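PDB 7E6I: glucose-6-phosphate 1-dehydrogenase from Kluyveromyces lactis, which catalyses the NADP+-dependent oxidation of glucose 6-phosphate to 6-phosphogluconolactone, the first and rate-limiting step of the oxidative pentose phosphate pathway. Local coordinates for residues Pro263-Asp268 with Asp426-Arg432; Ile350-Arg354 with Asn365-Val369. All blocks are in the same frame, centred on the assembly; numbering follows the deposited sequence.

Contact 1. Residues Pro263-Asp268 with Asp426-Arg432; sequences PESVRD and DHSNFVR
This is a helix-to-loop contact built on a salt-bridge network. The first turns of helix 263-276 pack against the loop joining helix 414-423 to helix 433-451. The nearest CA atoms are those of Pro263 and Ser428, 4.8 Å apart. Asp426 forms an Asx turn: its OD1 accepts from Ser428 N at 2.8 Å. Pro263 CB rests 3.3 Å from Ser428 OG. Glu264 (chi1, chi2 m) binds two arginines through OE1: Arg267 NE at 2.9 Å and Arg432 NH1 at 2.8 Å. Arg432 has chi1 and chi2 t, then turns at chi3 (p), and sits at the N-cap of helix 433-451. Arg432 NH2 bridges to Asp268 OD1 at 2.9 Å, and its NE pairs with Asp434. The buried Arg267 guanidinium lies between His427 CB on one face and Arg432 CG on the other. The loop also packs against strand 178-181: Val431 bonds to Arg180 through the backbone, and His427 stacks on Phe179. This ties the C-terminal domain to the edge of the Rossmann sheet, near the probable substrate-binding residue Leu185. A water accepts from Arg267 NH1 at 3.2 Å and lies 2.6 Å from Val431 O. Arg267 NH1 donates to Phe430 O at 2.9 Å.

Contact 2. Residues Ile350-Arg354 with Asn365-Val369; sequences IQFRR and NNELV
Strands 345-352 and 367-373 form a beta-hairpin with a long connecting loop, in the large mixed sheet of the C-terminal domain. The axes of their 350-352 and 367-369 parts run at 166°, 4.8 Å apart. Ile350 and Leu368 form a hydrogen-bonded pair, N to O at 2.8 Å both ways. Gln351 and Glu367 form the next, non-hydrogen-bonded pair, CA atoms 4.5 Å apart. Phe352 N then donates to Asn366 O at 2.9 Å. Ile350 (m, t) and Leu368 (t, p) share one face, their CB atoms 4.4 Å apart. Phe352 takes chi1 m, which brings CE2 to 3.9 Å from Leu368 CB. On the other face, Gln351 (t, t) is extended, and its NE2 donates to Glu367 OE1 at 3.0 Å. Gln351 OE1 accepts from Thr481 N. Glu367 OE2 is hydrogen-bonded to Tyr480 OH and forms a salt bridge with Arg349, a probable residue of the second NADP+ site. Beyond the end of strand 345-352, Arg354 folds back (m, m, p) and its NH1 bonds to Pro364 O. A water links Arg353 O (2.6 Å) with Asn366 N (3.0 Å). Asn365 (chi1 m) replaces a backbone donor with its side chain: ND2 donates to Phe352 O at 2.9 Å.

Both contacts belong to the C-terminal domain, yet they do not touch. Their centres are 29 Å apart and their nearest atoms about 17 Å. Along the chain contact 2 is nested within contact 1: helix 263-276 comes first, then strands 345-352 and 367-373, and finally the loop at 426-432. The chain thus passes through much of the mixed sheet before returning to helix 263-276. Contact 2 joins neighbouring strands within that sheet, beside residues that probably bind the second NADP+. Contact 1 joins the start of helix 263-276 to the loop before helix 433-451, beside the parallel Rossmann sheet. Its Val431 side chain is about 12 Å from the bound glucose 6-phosphate.

Contact 1. Residues Pro263-Asp268 with Asp426-Arg432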
ATOM      1  N   PRO A 263      17.399  -1.532   7.586  1.00 34.92           N
ATOM      2  CA  PRO A 263      16.071  -1.121   7.118  1.00 33.52           C
ATOM      3  C   PRO A 263      15.743   0.324   7.429  1.00 32.04           C
ATOM      4  O   PRO A 263      15.078   0.998   6.626  1.00 27.88           O
ATOM      5  CB  PRO A 263      15.144  -2.085   7.861  1.00 32.59           C
ATOM      6  CG  PRO A 263      15.961  -3.312   7.970  1.00 32.03           C
ATOM      7  CD  PRO A 263      17.352  -2.823   8.285  1.00 33.29           C
ATOM      8  N   GLU A 264      16.207   0.835   8.565  1.00 30.19           N
ATOM      9  CA  GLU A 264      15.946   2.230   8.875  1.00 30.12           C
ATOM     10  C   GLU A 264      16.664   3.181   7.930  1.00 27.79           C
ATOM     11  O   GLU A 264      16.333   4.368   7.904  1.00 26.33           O
ATOM     12  CB  GLU A 264      16.348   2.541  10.320  1.00 29.41           C
ATOM     13  CG  GLU A 264      15.591   1.769  11.383  1.00 32.66           C
ATOM     14  CD  GLU A 264      14.072   1.917  11.284  1.00 34.95           C
ATOM     15  OE1 GLU A 264      13.571   2.871  10.625  1.00 34.63           O
ATOM     16  OE2 GLU A 264      13.372   1.080  11.893  1.00 36.71           O
ATOM     17  N   SER A 265      17.658   2.714   7.178  1.00 27.54           N
ATOM     18  CA  SER A 265      18.231   3.590   6.169  1.00 28.37           C
ATOM     19  C   SER A 265      17.283   3.766   4.995  1.00 25.88           C
ATOM     20  O   SER A 265      17.235   4.850   4.409  1.00 25.26           O
ATOM     21  CB  SER A 265      19.587   3.075   5.700  1.00 29.18           C
ATOM     22  OG  SER A 265      20.583   3.427   6.646  1.00 34.67           O
ATOM     23  N   VAL A 266      16.523   2.727   4.643  1.00 23.91           N
ATOM     24  CA  VAL A 266      15.455   2.894   3.661  1.00 26.95           C
ATOM     25  C   VAL A 266      14.461   3.922   4.157  1.00 25.40           C
ATOM     26  O   VAL A 266      14.060   4.845   3.435  1.00 24.80           O
ATOM     27  CB  VAL A 266      14.758   1.551   3.382  1.00 26.07           C
ATOM     28  CG1 VAL A 266      13.591   1.774   2.484  1.00 24.46           C
ATOM     29  CG2 VAL A 266      15.719   0.573   2.740  1.00 26.13           C
ATOM     30  N   ARG A 267      14.059   3.788   5.411  1.00 26.74           N
ATOM     31  CA  ARG A 267      13.022   4.656   5.931  1.00 26.65           C
ATOM     32  C   ARG A 267      13.529   6.090   6.085  1.00 26.41           C
ATOM     33  O   ARG A 267      12.804   7.037   5.773  1.00 26.25           O
ATOM     34  CB  ARG A 267      12.492   4.061   7.229  1.00 25.02           C
ATOM     35  CG  ARG A 267      11.180   3.351   6.996  1.00 32.10           C
ATOM     36  CD  ARG A 267      10.963   2.065   7.742  1.00 28.89           C
ATOM     37  NE  ARG A 267      11.115   2.170   9.185  1.00 30.22           N
ATOM     38  CZ  ARG A 267      10.164   1.895  10.080  1.00 32.81           C
ATOM     39  NH1 ARG A 267       8.942   1.530   9.707  1.00 29.55           N
ATOM     40  NH2 ARG A 267      10.445   1.993  11.374  1.00 33.80           N
ATOM     41  N   ASP A 268      14.788   6.270   6.490  1.00 25.44           N
ATOM     42  CA  ASP A 268      15.362   7.612   6.572  1.00 25.28           C
ATOM     43  C   ASP A 268      15.300   8.328   5.230  1.00 27.98           C
ATOM     44  O   ASP A 268      15.062   9.543   5.178  1.00 27.38           O
ATOM     45  CB  ASP A 268      16.826   7.549   7.025  1.00 31.72           C
ATOM     46  CG  ASP A 268      16.991   7.207   8.502  1.00 30.09           C
ATOM     47  OD1 ASP A 268      16.031   7.350   9.294  1.00 29.38           O
ATOM     48  OD2 ASP A 268      18.109   6.783   8.861  1.00 33.24           O
ATOM     49  N   ASP A 426      11.941  -7.095   9.848  1.00 34.73           N
ATOM     50  CA  ASP A 426      12.452  -6.140   8.860  1.00 35.20           C
ATOM     51  C   ASP A 426      11.433  -5.023   8.641  1.00 33.28           C
ATOM     52  O   ASP A 426      10.370  -5.259   8.058  1.00 31.62           O
ATOM     53  CB  ASP A 426      12.766  -6.863   7.549  1.00 33.08           C
ATOM     54  CG  ASP A 426      13.339  -5.941   6.487  1.00 36.33           C
ATOM     55  OD1 ASP A 426      13.376  -4.701   6.697  1.00 34.20           O
ATOM     56  OD2 ASP A 426      13.786  -6.465   5.437  1.00 39.10           O
ATOM     57  N   HIS A 427      11.776  -3.799   9.065  1.00 30.21           N
ATOM     58  CA  HIS A 427      10.854  -2.669   8.975  1.00 31.49           C
ATOM     59  C   HIS A 427      10.819  -2.005   7.595  1.00 30.58           C
ATOM     60  O   HIS A 427      10.132  -0.985   7.444  1.00 28.35           O
ATOM     61  CB  HIS A 427      11.197  -1.625  10.038  1.00 27.80           C
ATOM     62  CG  HIS A 427      10.645  -1.948  11.389  1.00 33.58           C
ATOM     63  ND1 HIS A 427      11.385  -2.587  12.364  1.00 32.21           N
ATOM     64  CD2 HIS A 427       9.412  -1.744  11.921  1.00 35.39           C
ATOM     65  CE1 HIS A 427      10.637  -2.743  13.443  1.00 36.26           C
ATOM     66  NE2 HIS A 427       9.438  -2.239  13.202  1.00 35.06           N
ATOM     67  N   SER A 428      11.489  -2.584   6.590  1.00 28.90           N
ATOM     68  CA  SER A 428      11.725  -1.881   5.328  1.00 30.06           C
ATOM     69  C   SER A 428      10.421  -1.532   4.625  1.00 30.43           C
ATOM     70  O   SER A 428      10.306  -0.472   4.006  1.00 28.70           O
ATOM     71  CB  SER A 428      12.589  -2.738   4.412  1.00 28.90           C
ATOM     72  OG  SER A 428      13.850  -2.947   5.006  1.00 33.80           O
ATOM     73  N   ASN A 429       9.424  -2.407   4.726  1.00 31.46           N
ATOM     74  CA  ASN A 429       8.153  -2.236   4.040  1.00 28.44           C
ATOM     75  C   ASN A 429       7.033  -1.808   4.979  1.00 28.57           C
ATOM     76  O   ASN A 429       5.868  -2.144   4.742  1.00 28.90           O
ATOM     77  CB  ASN A 429       7.788  -3.537   3.333  1.00 30.70           C
ATOM     78  CG  ASN A 429       8.875  -3.996   2.379  1.00 33.88           C
ATOM     79  OD1 ASN A 429       9.622  -3.179   1.863  1.00 36.50           O
ATOM     80  ND2 ASN A 429       8.972  -5.301   2.150  1.00 35.06           N
ATOM     81  N   PHE A 430       7.349  -1.063   6.036  1.00 27.02           N
ATOM     82  CA  PHE A 430       6.331  -0.585   6.960  1.00 26.29           C
ATOM     83  C   PHE A 430       6.547   0.899   7.234  1.00 27.43           C
ATOM     84  O   PHE A 430       7.669   1.402   7.133  1.00 30.42           O
ATOM     85  CB  PHE A 430       6.350  -1.386   8.257  1.00 25.99           C
ATOM     86  CG  PHE A 430       6.166  -2.862   8.056  1.00 28.40           C
ATOM     87  CD1 PHE A 430       7.249  -3.680   7.771  1.00 28.12           C
ATOM     88  CD2 PHE A 430       4.911  -3.433   8.159  1.00 28.37           C
ATOM     89  CE1 PHE A 430       7.067  -5.042   7.584  1.00 31.84           C
ATOM     90  CE2 PHE A 430       4.724  -4.787   7.984  1.00 29.62           C
ATOM     91  CZ  PHE A 430       5.791  -5.598   7.697  1.00 30.46           C
ATOM     92  N   VAL A 431       5.456   1.597   7.580  1.00 26.64           N
ATOM     93  CA  VAL A 431       5.469   3.046   7.728  1.00 27.38           C
ATOM     94  C   VAL A 431       6.004   3.410   9.099  1.00 28.51           C
ATOM     95  O   VAL A 431       5.592   2.843  10.119  1.00 27.71           O
ATOM     96  CB  VAL A 431       4.058   3.636   7.526  1.00 29.42           C
ATOM     97  CG1 VAL A 431       4.158   5.131   7.336  1.00 27.72           C
ATOM     98  CG2 VAL A 431       3.334   2.983   6.340  1.00 28.30           C
ATOM     99  N   ARG A 432       6.905   4.381   9.130  1.00 29.61           N
ATOM    100  CA  ARG A 432       7.450   4.898  10.376  1.00 31.23           C
ATOM    101  C   ARG A 432       6.664   6.128  10.830  1.00 30.99           C
ATOM    102  O   ARG A 432       5.958   6.770  10.044  1.00 31.51           O
ATOM    103  CB  ARG A 432       8.934   5.232  10.211  1.00 29.96           C
ATOM    104  CG  ARG A 432       9.715   5.191  11.498  1.00 30.70           C
ATOM    105  CD  ARG A 432      11.207   5.199  11.216  1.00 30.46           C
ATOM    106  NE  ARG A 432      11.684   6.501  10.764  1.00 27.66           N
ATOM    107  CZ  ARG A 432      12.878   6.677  10.202  1.00 30.51           C
ATOM    108  NH1 ARG A 432      13.689   5.632  10.026  1.00 29.70           N
ATOM    109  NH2 ARG A 432      13.264   7.885   9.808  1.00 29.86           N
TER
HETATM  110  O   HOH W   1       6.152   0.525  11.025  1.00 30.15           O

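Contact 2. Residues Ile350-Arg354 with Asn365-Val369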
ATOM      1  N   ILE A 350       7.272   7.495 -16.646  1.00 21.41           N
ATOM      2  CA  ILE A 350       8.351   8.460 -16.559  1.00 22.29           C
ATOM      3  C   ILE A 350       8.751   8.824 -17.979  1.00 22.54           C
ATOM      4  O   ILE A 350       9.064   7.937 -18.776  1.00 23.26           O
ATOM      5  CB  ILE A 350       9.537   7.898 -15.762  1.00 20.25           C
ATOM      6  CG1 ILE A 350       9.127   7.848 -14.290  1.00 21.59           C
ATOM      7  CG2 ILE A 350      10.755   8.772 -15.964  1.00 19.92           C
ATOM      8  CD1 ILE A 350       9.988   7.033 -13.430  1.00 23.10           C
ATOM      9  N   GLN A 351       8.683  10.108 -18.312  1.00 20.71           N
ATOM     10  CA  GLN A 351       9.073  10.591 -19.628  1.00 23.75           C
ATOM     11  C   GLN A 351      10.421  11.289 -19.532  1.00 23.55           C
ATOM     12  O   GLN A 351      10.621  12.145 -18.662  1.00 22.85           O
ATOM     13  CB  GLN A 351       8.046  11.556 -20.215  1.00 21.38           C
ATOM     14  CG  GLN A 351       8.206  11.657 -21.704  1.00 25.95           C
ATOM     15  CD  GLN A 351       7.121  12.462 -22.388  1.00 27.40           C
ATOM     16  OE1 GLN A 351       6.813  13.562 -21.970  1.00 24.35           O
ATOM     17  NE2 GLN A 351       6.553  11.916 -23.457  1.00 27.43           N
ATOM     18  N   PHE A 352      11.331  10.937 -20.430  1.00 18.44           N
ATOM     19  CA  PHE A 352      12.669  11.508 -20.407  1.00 25.29           C
ATOM     20  C   PHE A 352      12.791  12.674 -21.381  1.00 24.72           C
ATOM     21  O   PHE A 352      11.976  12.851 -22.289  1.00 22.71           O
ATOM     22  CB  PHE A 352      13.699  10.419 -20.702  1.00 22.07           C
ATOM     23  CG  PHE A 352      13.739   9.356 -19.640  1.00 22.18           C
ATOM     24  CD1 PHE A 352      14.535   9.515 -18.509  1.00 20.43           C
ATOM     25  CD2 PHE A 352      12.948   8.221 -19.740  1.00 21.11           C
ATOM     26  CE1 PHE A 352      14.563   8.549 -17.513  1.00 19.62           C
ATOM     27  CE2 PHE A 352      12.975   7.251 -18.744  1.00 20.56           C
ATOM     28  CZ  PHE A 352      13.782   7.414 -17.637  1.00 17.46           C
ATOM     29  N   ARG A 353      13.809  13.497 -21.156  1.00 28.52           N
ATOM     30  CA  ARG A 353      13.996  14.702 -21.955  1.00 30.15           C
ATOM     31  C   ARG A 353      14.583  14.374 -23.317  1.00 33.29           C
ATOM     32  O   ARG A 353      15.270  13.368 -23.496  1.00 37.04           O
ATOM     33  CB  ARG A 353      14.923  15.682 -21.254  1.00 26.41           C
ATOM     34  CG  ARG A 353      14.298  16.404 -20.126  1.00 26.97           C
ATOM     35  CD  ARG A 353      15.251  17.444 -19.577  1.00 26.18           C
ATOM     36  NE  ARG A 353      14.862  17.802 -18.220  1.00 29.52           N
ATOM     37  CZ  ARG A 353      13.884  18.652 -17.910  1.00 32.11           C
ATOM     38  NH1 ARG A 353      13.191  19.265 -18.876  1.00 32.73           N
ATOM     39  NH2 ARG A 353      13.607  18.890 -16.627  1.00 31.08           N
ATOM     40  N   ARG A 354      14.310  15.243 -24.276  1.00 38.45           N
ATOM     41  CA  ARG A 354      14.987  15.246 -25.561  1.00 44.08           C
ATOM     42  C   ARG A 354      15.973  16.411 -25.615  1.00 52.24           C
ATOM     43  O   ARG A 354      15.769  17.447 -24.975  1.00 52.81           O
ATOM     44  CB  ARG A 354      13.976  15.358 -26.713  1.00 43.43           C
ATOM     45  CG  ARG A 354      13.461  14.001 -27.213  1.00 44.13           C
ATOM     46  CD  ARG A 354      14.345  13.373 -28.347  1.00 45.49           C
ATOM     47  NE  ARG A 354      15.633  12.827 -27.885  1.00 51.52           N
ATOM     48  CZ  ARG A 354      15.829  11.565 -27.491  1.00 43.41           C
ATOM     49  NH1 ARG A 354      14.845  10.674 -27.495  1.00 35.00           N
ATOM     50  NH2 ARG A 354      17.026  11.188 -27.073  1.00 45.46           N
ATOM     51  N   ASN A 365      10.575  11.269 -27.366  1.00 30.80           N
ATOM     52  CA  ASN A 365      11.128  11.083 -26.032  1.00 29.23           C
ATOM     53  C   ASN A 365      11.118   9.615 -25.635  1.00 26.89           C
ATOM     54  O   ASN A 365      10.137   8.902 -25.862  1.00 27.41           O
ATOM     55  CB  ASN A 365      10.327  11.880 -25.000  1.00 27.78           C
ATOM     56  CG  ASN A 365      10.168  13.343 -25.379  1.00 31.74           C
ATOM     57  OD1 ASN A 365       9.538  13.678 -26.384  1.00 33.96           O
ATOM     58  ND2 ASN A 365      10.733  14.223 -24.570  1.00 32.16           N
ATOM     59  N   ASN A 366      12.220   9.170 -25.034  1.00 22.48           N
ATOM     60  CA  ASN A 366      12.193   7.919 -24.299  1.00 23.34           C
ATOM     61  C   ASN A 366      11.218   8.003 -23.143  1.00 23.14           C
ATOM     62  O   ASN A 366      10.961   9.071 -22.581  1.00 21.71           O
ATOM     63  CB  ASN A 366      13.567   7.567 -23.758  1.00 23.53           C
ATOM     64  CG  ASN A 366      14.559   7.412 -24.844  1.00 25.23           C
ATOM     65  OD1 ASN A 366      15.455   8.235 -25.006  1.00 27.69           O
ATOM     66  ND2 ASN A 366      14.388   6.369 -25.642  1.00 25.86           N
ATOM     67  N   GLU A 367      10.713   6.843 -22.763  1.00 24.98           N
ATOM     68  CA  GLU A 367       9.627   6.745 -21.817  1.00 23.83           C
ATOM     69  C   GLU A 367       9.768   5.407 -21.122  1.00 22.56           C
ATOM     70  O   GLU A 367      10.158   4.420 -21.745  1.00 24.08           O
ATOM     71  CB  GLU A 367       8.287   6.866 -22.542  1.00 22.69           C
ATOM     72  CG  GLU A 367       7.199   7.508 -21.741  1.00 28.04           C
ATOM     73  CD  GLU A 367       6.069   8.061 -22.619  1.00 32.36           C
ATOM     74  OE1 GLU A 367       6.312   8.920 -23.518  1.00 32.52           O
ATOM     75  OE2 GLU A 367       4.926   7.626 -22.394  1.00 33.68           O
ATOM     76  N   LEU A 368       9.481   5.387 -19.826  1.00 23.29           N
ATOM     77  CA  LEU A 368       9.540   4.174 -19.031  1.00 23.23           C
ATOM     78  C   LEU A 368       8.206   4.018 -18.332  1.00 23.26           C
ATOM     79  O   LEU A 368       7.757   4.945 -17.650  1.00 23.35           O
ATOM     80  CB  LEU A 368      10.675   4.229 -18.000  1.00 23.62           C
ATOM     81  CG  LEU A 368      10.661   3.128 -16.928  1.00 25.66           C
ATOM     82  CD1 LEU A 368      10.912   1.787 -17.573  1.00 25.01           C
ATOM     83  CD2 LEU A 368      11.692   3.409 -15.813  1.00 23.52           C
ATOM     84  N   VAL A 369       7.581   2.853 -18.496  1.00 22.53           N
ATOM     85  CA  VAL A 369       6.326   2.516 -17.842  1.00 22.01           C
ATOM     86  C   VAL A 369       6.544   1.275 -16.988  1.00 25.46           C
ATOM     87  O   VAL A 369       7.064   0.264 -17.473  1.00 27.99           O
ATOM     88  CB  VAL A 369       5.197   2.284 -18.859  1.00 28.87           C
ATOM     89  CG1 VAL A 369       3.964   1.721 -18.158  1.00 27.04           C
ATOM     90  CG2 VAL A 369       4.860   3.582 -19.596  1.00 23.00           C
TER
HETATM   91  O   HOH W   2      14.502  11.052 -24.325  1.00 25.57           O